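Local atomic coordinates of outer surface protein (Bacillus cereus ATCC 14579, PDB entry 1X7F), a protein that has not been characterised functionally but is probably a 6-phospho-N-acetylmuramidase, a glycosidase that splits phosphorylated N-acetylmuramic acid from a cell-wall sugar. Residues L29-Y34 / V247-A252; I58-L63 / M88-D93; T281-R286 / K314-P319; E308-Y313 / G339-E344; L129-M134 / E155-H160. One frame throughout, in Å; residues are numbered along the deposited sequence.

Contact 1 of 5, residues L29-Y34 / V247-A252; sequences LGISLY and VIIGNA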
# COMPACT_ATOMS: atom_id res chain seq x y z
N LEU A 29 -8.18 2.00 2.51
CA LEU A 29 -8.21 1.63 1.10
C LEU A 29 -9.14 2.59 0.35
O LEU A 29 -10.20 2.96 0.85
CB LEU A 29 -8.65 0.17 0.91
CG LEU A 29 -7.51 -0.84 1.07
CD1 LEU A 29 -8.06 -2.25 1.30
CD2 LEU A 29 -6.53 -0.78 -0.16
N GLY A 30 -8.72 2.98 -0.85
CA GLY A 30 -9.51 3.88 -1.68
C GLY A 30 -9.69 3.37 -3.09
O GLY A 30 -8.99 2.47 -3.52
N ILE A 31 -10.65 3.97 -3.80
CA ILE A 31 -10.95 3.71 -5.22
C ILE A 31 -11.04 5.05 -5.95
O ILE A 31 -11.36 6.08 -5.34
CB ILE A 31 -12.31 2.95 -5.39
CG1 ILE A 31 -13.41 3.60 -4.52
CG2 ILE A 31 -12.14 1.46 -5.07
CD1 ILE A 31 -14.87 3.32 -4.98
N SER A 32 -10.78 5.04 -7.26
CA SER A 32 -10.97 6.27 -8.05
C SER A 32 -12.21 6.16 -8.91
O SER A 32 -12.55 5.07 -9.36
CB SER A 32 -9.74 6.57 -8.91
OG SER A 32 -8.65 6.91 -8.07
N LEU A 33 -12.87 7.30 -9.14
CA LEU A 33 -13.99 7.41 -10.09
C LEU A 33 -13.73 8.47 -11.16
O LEU A 33 -13.03 9.45 -10.93
CB LEU A 33 -15.31 7.74 -9.37
CG LEU A 33 -15.82 6.79 -8.28
CD1 LEU A 33 -17.13 7.31 -7.72
CD2 LEU A 33 -15.98 5.39 -8.82
N TYR A 34 -14.30 8.24 -12.34
CA TYR A 34 -14.23 9.20 -13.45
C TYR A 34 -15.60 9.18 -14.08
O TYR A 34 -15.79 8.60 -15.15
CB TYR A 34 -13.12 8.82 -14.46
CG TYR A 34 -11.77 8.63 -13.79
CD1 TYR A 34 -11.38 7.39 -13.30
CD2 TYR A 34 -10.92 9.72 -13.59
CE1 TYR A 34 -10.15 7.22 -12.65
CE2 TYR A 34 -9.71 9.56 -12.93
CZ TYR A 34 -9.33 8.31 -12.47
OH TYR A 34 -8.13 8.17 -11.82
N VAL A 247 -4.11 3.66 0.61
CA VAL A 247 -3.78 3.06 -0.68
C VAL A 247 -5.01 3.18 -1.60
O VAL A 247 -6.08 2.67 -1.27
CB VAL A 247 -3.27 1.59 -0.51
CG1 VAL A 247 -3.14 0.89 -1.85
CG2 VAL A 247 -1.94 1.57 0.23
N ILE A 248 -4.85 3.88 -2.72
CA ILE A 248 -5.97 4.16 -3.62
C ILE A 248 -5.72 3.52 -4.98
O ILE A 248 -4.66 3.72 -5.57
CB ILE A 248 -6.20 5.71 -3.78
CG1 ILE A 248 -6.28 6.41 -2.41
CG2 ILE A 248 -7.47 5.99 -4.59
CD1 ILE A 248 -6.15 7.94 -2.46
N ILE A 249 -6.70 2.76 -5.49
CA ILE A 249 -6.65 2.29 -6.88
C ILE A 249 -6.92 3.48 -7.82
O ILE A 249 -7.98 4.10 -7.74
CB ILE A 249 -7.69 1.17 -7.12
CG1 ILE A 249 -7.59 0.11 -6.01
CG2 ILE A 249 -7.54 0.59 -8.55
CD1 ILE A 249 -8.65 -0.95 -6.07
N GLY A 250 -5.97 3.76 -8.71
CA GLY A 250 -5.99 4.93 -9.57
C GLY A 250 -6.87 4.81 -10.79
O GLY A 250 -7.42 5.81 -11.25
N ASN A 251 -7.00 3.61 -11.34
CA ASN A 251 -7.93 3.36 -12.46
C ASN A 251 -9.24 2.68 -12.01
O ASN A 251 -9.31 2.14 -10.91
CB ASN A 251 -7.24 2.61 -13.65
CG ASN A 251 -6.34 1.43 -13.21
OD1 ASN A 251 -5.70 0.78 -14.05
ND2 ASN A 251 -6.29 1.15 -11.92
N ALA A 252 -10.26 2.70 -12.87
CA ALA A 252 -11.58 2.08 -12.58
C ALA A 252 -12.00 1.20 -13.75
O ALA A 252 -11.66 1.52 -14.88
CB ALA A 252 -12.64 3.17 -12.32
O HOH W 1 -10.97 2.80 -8.87
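S32, near the end of its strand, and Y34 just beyond it reach the carbonyls of I249 and G250, where the other strand runs out. The S32 hydroxyl donates to I249 O, with OG 2.9 Å from that oxygen. Two residues on, the Y34 hydroxyl donates to G250 O, a short bond with OH 2.5 Å from the acceptor and nearly along the C=O axis. G250 O lies at the ring edge, in its plane, and the long, rigid phenol carries its hydroxyl across to it. A water further joins the diverging chains, accepting from S32 N and probably donating to N251 O. Behind these bonds runs parallel pairing: G30 N donates to V247 O (2.7 Å) and I249 N to G30 O (3.0 Å). G30 and I248 approach to 4.0 Å between their CA atoms; I248 CG1 stands over G30 where a side chain would begin, so a bare CA suits the spot. On the face of L29 and V247, the leucine CD2 rests beside the valine CB, 4.0 Å away. Buried and flanked by strands 55-62 and 201-204, this pairing of the first strand with the last is what closes a (beta/alpha)8 barrel, the fold expected from the AmyAc-like family.

Contact 2 of 5, residues I58-L63 / M88-D93; sequences IFTCLL and MEVILD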
# COMPACT_ATOMS: atom_id res chain seq x y z
N ILE A 58 -12.57 7.74 -1.47
CA ILE A 58 -12.75 7.90 -2.91
C ILE A 58 -11.93 9.08 -3.46
O ILE A 58 -11.94 10.18 -2.88
CB ILE A 58 -14.25 8.09 -3.26
CG1 ILE A 58 -15.07 6.84 -2.91
CG2 ILE A 58 -14.42 8.41 -4.76
CD1 ILE A 58 -16.53 6.95 -3.26
N PHE A 59 -11.22 8.84 -4.56
CA PHE A 59 -10.63 9.91 -5.36
C PHE A 59 -11.49 10.14 -6.60
O PHE A 59 -11.73 9.24 -7.38
CB PHE A 59 -9.19 9.60 -5.75
CG PHE A 59 -8.60 10.59 -6.73
CD1 PHE A 59 -8.24 11.88 -6.31
CD2 PHE A 59 -8.42 10.25 -8.08
CE1 PHE A 59 -7.70 12.81 -7.22
CE2 PHE A 59 -7.89 11.17 -9.00
CZ PHE A 59 -7.53 12.46 -8.57
N THR A 60 -12.00 11.35 -6.76
CA THR A 60 -12.84 11.60 -7.93
C THR A 60 -12.36 12.80 -8.73
O THR A 60 -11.84 13.77 -8.19
CB THR A 60 -14.34 11.69 -7.58
OG1 THR A 60 -15.05 12.16 -8.73
CG2 THR A 60 -14.62 12.76 -6.53
N CYS A 61 -12.56 12.68 -10.04
CA CYS A 61 -11.94 13.55 -11.01
C CYS A 61 -12.97 14.23 -11.92
O CYS A 61 -13.72 13.55 -12.63
CB CYS A 61 -10.99 12.71 -11.85
SG CYS A 61 -9.74 13.64 -12.71
N LEU A 62 -13.00 15.55 -11.88
CA LEU A 62 -13.88 16.33 -12.75
C LEU A 62 -13.03 16.99 -13.83
O LEU A 62 -12.36 17.99 -13.58
CB LEU A 62 -14.70 17.35 -11.95
CG LEU A 62 -15.66 18.33 -12.65
CD1 LEU A 62 -16.67 17.64 -13.59
CD2 LEU A 62 -16.38 19.18 -11.61
N LEU A 63 -13.07 16.40 -15.02
CA LEU A 63 -12.21 16.81 -16.13
C LEU A 63 -12.86 17.88 -17.01
O LEU A 63 -12.19 18.82 -17.42
CB LEU A 63 -11.81 15.60 -16.97
CG LEU A 63 -11.07 14.51 -16.19
CD1 LEU A 63 -11.55 13.10 -16.55
CD2 LEU A 63 -9.58 14.66 -16.39
N MET A 88 -17.73 6.70 2.97
CA MET A 88 -16.52 6.89 2.17
C MET A 88 -16.13 8.36 2.09
O MET A 88 -16.95 9.22 1.76
CB MET A 88 -16.70 6.32 0.76
CG MET A 88 -17.10 4.87 0.73
SD MET A 88 -16.20 3.99 -0.53
CE MET A 88 -17.25 2.58 -0.72
N GLU A 89 -14.87 8.63 2.40
CA GLU A 89 -14.31 9.97 2.35
C GLU A 89 -14.07 10.37 0.89
O GLU A 89 -13.36 9.68 0.18
CB GLU A 89 -12.99 9.97 3.12
CG GLU A 89 -12.38 11.34 3.40
CD GLU A 89 -10.93 11.25 3.83
OE1 GLU A 89 -10.36 10.14 3.77
OE2 GLU A 89 -10.35 12.29 4.24
N VAL A 90 -14.65 11.49 0.46
CA VAL A 90 -14.58 11.89 -0.95
C VAL A 90 -13.62 13.07 -1.18
O VAL A 90 -13.84 14.17 -0.65
CB VAL A 90 -16.00 12.19 -1.54
CG1 VAL A 90 -15.90 12.74 -2.96
CG2 VAL A 90 -16.88 10.95 -1.51
N ILE A 91 -12.56 12.83 -1.95
CA ILE A 91 -11.64 13.89 -2.35
C ILE A 91 -11.83 14.22 -3.84
O ILE A 91 -11.68 13.35 -4.70
CB ILE A 91 -10.16 13.54 -2.02
CG1 ILE A 91 -9.98 13.20 -0.52
CG2 ILE A 91 -9.21 14.66 -2.45
CD1 ILE A 91 -10.40 14.32 0.46
N LEU A 92 -12.19 15.48 -4.11
CA LEU A 92 -12.40 15.98 -5.48
C LEU A 92 -11.15 16.62 -6.09
O LEU A 92 -10.54 17.50 -5.50
CB LEU A 92 -13.54 17.00 -5.53
CG LEU A 92 -14.88 16.62 -6.15
CD1 LEU A 92 -15.90 17.73 -5.91
CD2 LEU A 92 -14.75 16.35 -7.66
N ASP A 93 -10.80 16.16 -7.28
CA ASP A 93 -9.83 16.86 -8.12
C ASP A 93 -10.55 17.51 -9.30
O ASP A 93 -11.04 16.82 -10.20
CB ASP A 93 -8.72 15.91 -8.60
CG ASP A 93 -7.45 16.65 -8.97
OD1 ASP A 93 -7.52 17.86 -9.29
OD2 ASP A 93 -6.33 16.09 -8.95
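With CG of F59 turned anti to its backbone N (chi1 172°), the ring leans toward the neighbouring strand and sets its CE1 3.5 Å from D93 CB. D93 adopts a similar rotation (chi1 -157°). Its carboxylate stands 77° to the ring plane, and OD2 lies at the ring edge, 3.8 Å from F59 CZ, where the C-H rim is a tolerable neighbour for an oxygen; OD2 also has R121 as a long, weak ion-pair partner. On the other face of the sheet, T60 places OG1 anti to its N and so sends the methyl CG2 between N and the carbonyl carbon, 3.8 Å from both V90 CG1 and L92 CD2. T60, V90 and L92 suit this face because their methyl groups fill it. At the start of the pair, I58 CG1 crosses the flexible M88 at an oblique angle and meets its SD at 3.9 Å. Five nearly straight backbone bonds hold this register, running alternately from I58 N to E89 O (2.7 Å), I91 N to I58 O, T60 N to I91 O, D93 N to T60 O (2.8 Å) and L62 N to D93 O. The face of I58, T60 and V90 packs under helix 74-85 through A83 and F76, with I47 of helix 40-51 also against I58. The F59 ring meets F203 of strand 201-204 edge to face, and strand 28-33 pairs with the other edge of strand 55-62, F59 bonding to I31 and L33.

Contact 3 of 5, residues T281-R286 / K314-P319; sequences TEVEKR and KDYDFP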
# COMPACT_ATOMS: atom_id res chain seq x y z
N THR A 281 6.63 -31.07 6.06
CA THR A 281 5.82 -31.83 7.04
C THR A 281 4.81 -30.89 7.70
O THR A 281 4.95 -29.67 7.62
CB THR A 281 6.70 -32.50 8.13
OG1 THR A 281 7.37 -31.49 8.90
CG2 THR A 281 7.83 -33.36 7.52
N GLU A 282 3.81 -31.47 8.36
CA GLU A 282 2.80 -30.73 9.09
C GLU A 282 3.39 -29.79 10.14
O GLU A 282 2.90 -28.68 10.32
CB GLU A 282 1.78 -31.68 9.74
CG GLU A 282 0.81 -32.31 8.75
CD GLU A 282 0.23 -31.31 7.76
OE1 GLU A 282 0.45 -31.48 6.54
OE2 GLU A 282 -0.43 -30.33 8.19
N VAL A 283 4.42 -30.25 10.84
CA VAL A 283 5.04 -29.44 11.87
C VAL A 283 5.82 -28.26 11.25
O VAL A 283 5.83 -27.17 11.80
CB VAL A 283 5.91 -30.29 12.84
CG1 VAL A 283 7.12 -30.87 12.13
CG2 VAL A 283 6.37 -29.46 14.04
N GLU A 284 6.44 -28.49 10.10
CA GLU A 284 7.15 -27.43 9.37
C GLU A 284 6.17 -26.37 8.89
O GLU A 284 6.46 -25.18 8.99
CB GLU A 284 7.96 -28.01 8.20
CG GLU A 284 9.24 -28.70 8.62
CD GLU A 284 9.85 -29.60 7.54
OE1 GLU A 284 9.27 -29.72 6.43
OE2 GLU A 284 10.91 -30.18 7.82
N LYS A 285 5.01 -26.79 8.39
CA LYS A 285 3.96 -25.87 7.96
C LYS A 285 3.35 -25.08 9.13
O LYS A 285 3.05 -23.92 8.98
CB LYS A 285 2.85 -26.62 7.22
CG LYS A 285 3.28 -27.22 5.89
CD LYS A 285 2.03 -27.67 5.14
CE LYS A 285 2.37 -28.47 3.89
NZ LYS A 285 1.15 -28.67 3.06
N ARG A 286 3.18 -25.72 10.29
CA ARG A 286 2.67 -25.04 11.49
C ARG A 286 3.67 -23.99 11.99
O ARG A 286 3.28 -22.86 12.31
CB ARG A 286 2.35 -26.05 12.61
CG ARG A 286 1.60 -25.45 13.80
CD ARG A 286 1.37 -26.39 15.01
NE ARG A 286 1.34 -27.78 14.57
CZ ARG A 286 2.14 -28.74 15.02
NH1 ARG A 286 3.02 -28.51 15.99
NH2 ARG A 286 2.01 -29.95 14.51
N LYS A 314 11.61 -27.37 19.35
CA LYS A 314 12.87 -28.09 19.57
C LYS A 314 12.67 -29.54 20.00
O LYS A 314 13.59 -30.36 19.86
CB LYS A 314 13.74 -27.35 20.58
CG LYS A 314 13.15 -27.24 21.97
CD LYS A 314 14.19 -26.79 22.94
CE LYS A 314 13.57 -26.43 24.26
NZ LYS A 314 14.58 -26.54 25.36
N ASP A 315 11.48 -29.84 20.52
CA ASP A 315 11.10 -31.20 20.93
C ASP A 315 10.61 -32.04 19.77
O ASP A 315 10.39 -33.24 19.93
CB ASP A 315 9.98 -31.14 21.97
CG ASP A 315 10.43 -30.59 23.31
OD1 ASP A 315 11.54 -30.93 23.77
OD2 ASP A 315 9.69 -29.83 23.99
N TYR A 316 10.41 -31.41 18.61
CA TYR A 316 9.73 -32.05 17.49
C TYR A 316 10.69 -32.67 16.46
O TYR A 316 11.89 -32.37 16.44
CB TYR A 316 8.75 -31.07 16.82
CG TYR A 316 7.54 -30.76 17.70
CD1 TYR A 316 7.64 -29.88 18.79
CD2 TYR A 316 6.31 -31.38 17.45
CE1 TYR A 316 6.55 -29.60 19.59
CE2 TYR A 316 5.21 -31.10 18.25
CZ TYR A 316 5.33 -30.21 19.32
OH TYR A 316 4.26 -29.95 20.13
N ASP A 317 10.13 -33.52 15.60
CA ASP A 317 10.91 -34.33 14.69
C ASP A 317 11.08 -33.61 13.38
O ASP A 317 10.10 -33.30 12.71
CB ASP A 317 10.20 -35.68 14.48
CG ASP A 317 11.13 -36.78 13.96
OD1 ASP A 317 10.60 -37.71 13.30
OD2 ASP A 317 12.37 -36.81 14.17
N PHE A 318 12.33 -33.32 13.03
CA PHE A 318 12.66 -32.68 11.78
C PHE A 318 13.69 -33.56 11.09
O PHE A 318 14.89 -33.24 11.11
CB PHE A 318 13.20 -31.28 12.02
CG PHE A 318 12.17 -30.32 12.52
CD1 PHE A 318 12.01 -30.10 13.88
CD2 PHE A 318 11.34 -29.66 11.62
CE1 PHE A 318 11.03 -29.23 14.34
CE2 PHE A 318 10.35 -28.79 12.08
CZ PHE A 318 10.20 -28.57 13.44
N PRO A 319 13.24 -34.67 10.50
CA PRO A 319 14.17 -35.60 9.89
C PRO A 319 14.92 -34.94 8.74
O PRO A 319 14.37 -34.09 8.03
CB PRO A 319 13.26 -36.74 9.39
CG PRO A 319 12.00 -36.60 10.21
CD PRO A 319 11.84 -35.11 10.35
O HOH W 2 9.07 -32.65 10.48
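V283 and the ring of F318 form the close, inner part of this contact. The valine puts CG1 between its backbone N and carbonyl carbon (chi1 66°), which aims that methyl at F318 CE2, 3.8 Å away, while CG2 faces CZ of the same ring. E284 passes F318 in the opposite direction; its CG lies in the ring plane at the edge, 3.6 Å from CE2, and its carboxylate is nearly coplanar with the ring. A glutamate suits the site because its methylene part can pack while its acid end is held: OE1 accepts from T281 N at 3.0 Å and forms a salt bridge with R321. T281 in return receives E284 N on OG1, a weak bond of 3.4 Å, and the pair makes a capping box at the start of the helix. The outer side is exposed and looser. The valine's CG2 still touches Y316 CD2, but R286 NH1 stays 4.1 Å from Y316 CE2 with its plane steeply inclined to the exposed ring. Beside T281, one water spans from its OG1 to D317 O. F318 and E284 touch I333 of strand 330-334, E284 also touches strand 358-364, and Y313 of helix 309-313 packs against V283, R286 and F318.

Contact 4 of 5, residues E308-Y313 / G339-E344; sequences EVRKKY and GKYKGE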
# COMPACT_ATOMS: atom_id res chain seq x y z
N GLU A 308 12.76 -17.22 18.09
CA GLU A 308 11.76 -17.62 19.09
C GLU A 308 10.96 -18.87 18.71
O GLU A 308 10.45 -19.56 19.57
CB GLU A 308 10.80 -16.45 19.39
CG GLU A 308 11.47 -15.23 20.00
CD GLU A 308 11.95 -15.48 21.43
OE1 GLU A 308 11.11 -15.49 22.36
OE2 GLU A 308 13.18 -15.65 21.61
N VAL A 309 10.88 -19.17 17.42
CA VAL A 309 10.20 -20.37 16.92
C VAL A 309 10.81 -21.68 17.42
O VAL A 309 10.08 -22.62 17.73
CB VAL A 309 10.13 -20.37 15.34
CG1 VAL A 309 10.12 -21.78 14.75
CG2 VAL A 309 8.92 -19.60 14.88
N ARG A 310 12.14 -21.72 17.53
CA ARG A 310 12.85 -22.96 17.88
C ARG A 310 12.75 -23.37 19.35
O ARG A 310 13.21 -24.45 19.72
CB ARG A 310 14.32 -22.92 17.42
CG ARG A 310 15.27 -22.19 18.34
CD ARG A 310 16.64 -21.93 17.72
NE ARG A 310 17.24 -20.71 18.27
CZ ARG A 310 18.17 -20.68 19.21
NH1 ARG A 310 18.65 -21.80 19.73
NH2 ARG A 310 18.63 -19.52 19.64
N LYS A 311 12.17 -22.51 20.17
CA LYS A 311 11.82 -22.87 21.54
C LYS A 311 10.58 -23.75 21.60
O LYS A 311 10.51 -24.68 22.41
CB LYS A 311 11.59 -21.61 22.38
CG LYS A 311 12.86 -20.97 22.92
CD LYS A 311 12.55 -20.11 24.16
CE LYS A 311 11.89 -18.79 23.77
NZ LYS A 311 12.71 -18.09 22.74
N LYS A 312 9.61 -23.46 20.74
CA LYS A 312 8.37 -24.24 20.67
C LYS A 312 8.53 -25.54 19.91
O LYS A 312 7.75 -26.47 20.10
CB LYS A 312 7.24 -23.42 20.04
CG LYS A 312 6.83 -22.20 20.84
CD LYS A 312 5.98 -21.24 20.00
CE LYS A 312 4.52 -21.64 20.02
NZ LYS A 312 3.96 -21.55 21.41
N TYR A 313 9.53 -25.61 19.03
CA TYR A 313 9.63 -26.73 18.09
C TYR A 313 10.83 -27.64 18.30
O TYR A 313 11.03 -28.59 17.54
CB TYR A 313 9.53 -26.22 16.64
CG TYR A 313 8.12 -25.72 16.32
CD1 TYR A 313 7.80 -24.36 16.39
CD2 TYR A 313 7.10 -26.61 15.98
CE1 TYR A 313 6.51 -23.89 16.11
CE2 TYR A 313 5.80 -26.16 15.70
CZ TYR A 313 5.51 -24.81 15.76
OH TYR A 313 4.24 -24.37 15.49
N GLY A 339 21.51 -29.41 16.07
CA GLY A 339 21.67 -29.22 17.53
C GLY A 339 20.87 -28.07 18.12
O GLY A 339 19.65 -28.05 18.06
N LYS A 340 21.58 -27.09 18.68
CA LYS A 340 21.02 -25.82 19.19
C LYS A 340 20.06 -25.11 18.20
O LYS A 340 19.17 -24.36 18.62
CB LYS A 340 22.21 -24.90 19.52
CG LYS A 340 21.90 -23.54 20.12
CD LYS A 340 21.95 -23.57 21.65
CE LYS A 340 21.49 -22.24 22.25
NZ LYS A 340 21.98 -21.05 21.47
N TYR A 341 20.23 -25.35 16.90
CA TYR A 341 19.49 -24.60 15.88
C TYR A 341 18.37 -25.38 15.22
O TYR A 341 17.70 -24.88 14.33
CB TYR A 341 20.46 -23.97 14.85
CG TYR A 341 21.48 -23.13 15.56
CD1 TYR A 341 22.80 -23.57 15.69
CD2 TYR A 341 21.10 -21.94 16.19
CE1 TYR A 341 23.71 -22.83 16.40
CE2 TYR A 341 22.02 -21.19 16.91
CZ TYR A 341 23.33 -21.64 16.99
OH TYR A 341 24.24 -20.93 17.70
N LYS A 342 18.17 -26.62 15.66
CA LYS A 342 17.00 -27.39 15.25
C LYS A 342 15.71 -26.60 15.55
O LYS A 342 15.51 -26.10 16.67
CB LYS A 342 16.97 -28.73 15.98
CG LYS A 342 15.67 -29.53 15.74
CD LYS A 342 15.72 -30.85 16.48
CE LYS A 342 14.34 -31.32 16.79
NZ LYS A 342 14.35 -32.44 17.79
N GLY A 343 14.86 -26.48 14.53
CA GLY A 343 13.58 -25.80 14.66
C GLY A 343 13.72 -24.31 14.41
O GLY A 343 12.72 -23.60 14.49
N GLU A 344 14.93 -23.82 14.13
CA GLU A 344 15.11 -22.41 13.77
C GLU A 344 14.64 -22.25 12.34
O GLU A 344 15.17 -22.89 11.43
CB GLU A 344 16.56 -21.90 13.95
CG GLU A 344 16.76 -20.44 13.51
CD GLU A 344 18.15 -19.87 13.81
OE1 GLU A 344 18.56 -19.82 14.99
OE2 GLU A 344 18.84 -19.44 12.87
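R310, in the conformer described, one of two, gives an N-H to a backbone carbonyl: NH1 lies 2.8 Å from K340 O, through a rather bent bond of 135° at the hydrogen that may not be constant. Its charge also faces E344, but loosely. R310 NE is 3.6 Å from E344 OE1, which lies well out of the guanidinium plane, so this is attraction between charges, and R305 is the stronger partner of that oxygen. The side chains of R310 and E344 run side by side, the acid probably easing the charge of R310, which also lies near the like charge of exposed K340 (NZ 3.8 Å from R310 NH1). Residues Y341 to E344 form a type II beta turn in the loop joining the antiparallel strands 330-334 and 345-348. G343 occupies its third position at phi 87°, where glycine is at ease, and its bare backbone admits R310 CB to 3.4 Å from G343 C. Y341 CD2 lies over one guanidinium face, towards the rim. V309 packs CG1 against G343 O from the short, weakly bonded helix, whose Y313 turns away to hydrogen-bond E291 through its OH.

Contact 5 of 5, residues L129-M134 / E155-H160; sequences LTEAKM and ENILSH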
# COMPACT_ATOMS: atom_id res chain seq x y z
N LEU A 129 1.03 30.65 0.67
CA LEU A 129 0.08 31.49 1.39
C LEU A 129 -1.37 31.14 1.04
O LEU A 129 -2.22 31.08 1.93
CB LEU A 129 0.37 32.98 1.13
CG LEU A 129 -0.43 34.06 1.86
CD1 LEU A 129 -0.25 33.98 3.37
CD2 LEU A 129 -0.03 35.44 1.35
N THR A 130 -1.63 30.92 -0.25
CA THR A 130 -2.98 30.58 -0.72
C THR A 130 -3.47 29.28 -0.08
O THR A 130 -4.61 29.21 0.39
CB THR A 130 -3.00 30.46 -2.27
OG1 THR A 130 -2.54 31.69 -2.85
CG2 THR A 130 -4.43 30.35 -2.79
N GLU A 131 -2.60 28.27 -0.06
CA GLU A 131 -2.86 26.99 0.60
C GLU A 131 -3.23 27.18 2.07
O GLU A 131 -4.24 26.65 2.54
CB GLU A 131 -1.64 26.07 0.49
CG GLU A 131 -1.43 25.42 -0.87
CD GLU A 131 -0.62 26.28 -1.84
OE1 GLU A 131 -0.64 27.53 -1.74
OE2 GLU A 131 0.05 25.71 -2.72
N ALA A 132 -2.40 27.95 2.78
CA ALA A 132 -2.61 28.29 4.19
C ALA A 132 -4.01 28.84 4.47
O ALA A 132 -4.67 28.37 5.43
CB ALA A 132 -1.55 29.29 4.66
N LYS A 133 -4.46 29.81 3.64
CA LYS A 133 -5.77 30.43 3.81
C LYS A 133 -6.93 29.48 3.52
O LYS A 133 -8.02 29.61 4.09
CB LYS A 133 -5.92 31.69 2.95
CG LYS A 133 -5.38 32.96 3.60
CD LYS A 133 -4.21 33.54 2.83
CE LYS A 133 -4.71 34.51 1.74
NZ LYS A 133 -3.71 34.63 0.64
N MET A 134 -6.68 28.52 2.63
CA MET A 134 -7.70 27.53 2.27
C MET A 134 -8.00 26.53 3.40
O MET A 134 -9.12 26.00 3.48
CB MET A 134 -7.29 26.79 0.99
CG MET A 134 -7.41 27.63 -0.27
SD MET A 134 -6.65 26.85 -1.70
CE MET A 134 -7.91 25.66 -2.17
N GLU A 155 6.87 23.42 4.68
CA GLU A 155 7.60 24.41 5.48
C GLU A 155 7.17 25.83 5.13
O GLU A 155 7.13 26.71 5.98
CB GLU A 155 9.12 24.28 5.25
CG GLU A 155 9.65 22.85 5.31
CD GLU A 155 9.91 22.35 6.73
OE1 GLU A 155 10.08 23.19 7.64
OE2 GLU A 155 9.96 21.12 6.92
N ASN A 156 6.84 26.03 3.85
CA ASN A 156 6.36 27.29 3.31
C ASN A 156 4.92 27.57 3.78
O ASN A 156 4.65 28.61 4.38
CB ASN A 156 6.46 27.26 1.78
CG ASN A 156 6.20 28.60 1.13
OD1 ASN A 156 6.63 29.65 1.63
ND2 ASN A 156 5.51 28.57 0.00
N ILE A 157 4.03 26.61 3.52
CA ILE A 157 2.61 26.69 3.90
C ILE A 157 2.41 26.92 5.40
O ILE A 157 1.63 27.78 5.80
CB ILE A 157 1.84 25.41 3.44
CG1 ILE A 157 1.83 25.31 1.91
CG2 ILE A 157 0.40 25.40 3.98
CD1 ILE A 157 1.42 23.94 1.39
N LEU A 158 3.15 26.16 6.22
CA LEU A 158 3.02 26.25 7.68
C LEU A 158 3.69 27.48 8.30
O LEU A 158 3.44 27.80 9.47
CB LEU A 158 3.51 24.96 8.35
CG LEU A 158 2.83 23.66 7.91
CD1 LEU A 158 3.61 22.46 8.41
CD2 LEU A 158 1.38 23.59 8.37
N SER A 159 4.55 28.16 7.54
CA SER A 159 5.18 29.41 8.00
C SER A 159 4.17 30.55 8.00
O SER A 159 4.38 31.58 8.66
CB SER A 159 6.40 29.77 7.15
OG SER A 159 6.03 30.37 5.93
N HIS A 160 3.08 30.37 7.26
CA HIS A 160 1.92 31.26 7.33
C HIS A 160 0.95 30.71 8.39
O HIS A 160 1.10 29.57 8.83
CB HIS A 160 1.24 31.39 5.96
CG HIS A 160 2.20 31.69 4.84
ND1 HIS A 160 2.79 32.92 4.67
CD2 HIS A 160 2.66 30.91 3.83
CE1 HIS A 160 3.58 32.89 3.61
NE2 HIS A 160 3.52 31.67 3.08
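L129 lays its methyl CD1 over one face of the H160 imidazole, 3.8 Å from the ring centroid and 27° off the normal, in a CH-pi contact. With CG anti to its backbone N (chi1 -176°), the leucine brings CD1 over the ring, its side chain crossing that of H160 at about a right angle. S159 OG lies over the opposite face of the ring, so the imidazole is sandwiched. That hydroxyl also donates to N156 O at 2.7 Å, bracing the type I turn from I157 to H160. Next to the ring, the small A132 lets the helix and the turn approach: its CB is 3.7 Å from both H160 CB and I157 O. I157 reaches further in, with CG1 3.8 Å from E131 CB, and crosses that side chain near its base. The buried carboxylate of E131 is bound by Y153 OH and F126 N, outside the pair, leaving its methylenes to pack. Helix 129-134 and segment 155-160 are thus joined by apolar fit and a ring face, while the polar ends of E131 and S159 are satisfied away from the interface.

Contacts 1 and 2 are buried neighbours in one parallel sheet, sharing the boundary between strands 28-33 and 55-62, where L33 N probably bonds F59 O. Both rest on backbone bonding, with contact 1 adding side-chain hydroxyls where its strands separate. Contact 5, also largely buried and in the same N-terminal domain, has its centre about 28 Å from that of contact 1 and joins helix 129-134 to segment 155-160 by apolar fit and a CH-pi contact. Contacts 3 and 4 belong to the C-terminal domain, with centres about 43 and 44 Å from that of contact 1, and are partly exposed; their segments alternate along the chain and they touch through Y313 and K342. They mix charged and aromatic side chains, with few bonds between segments.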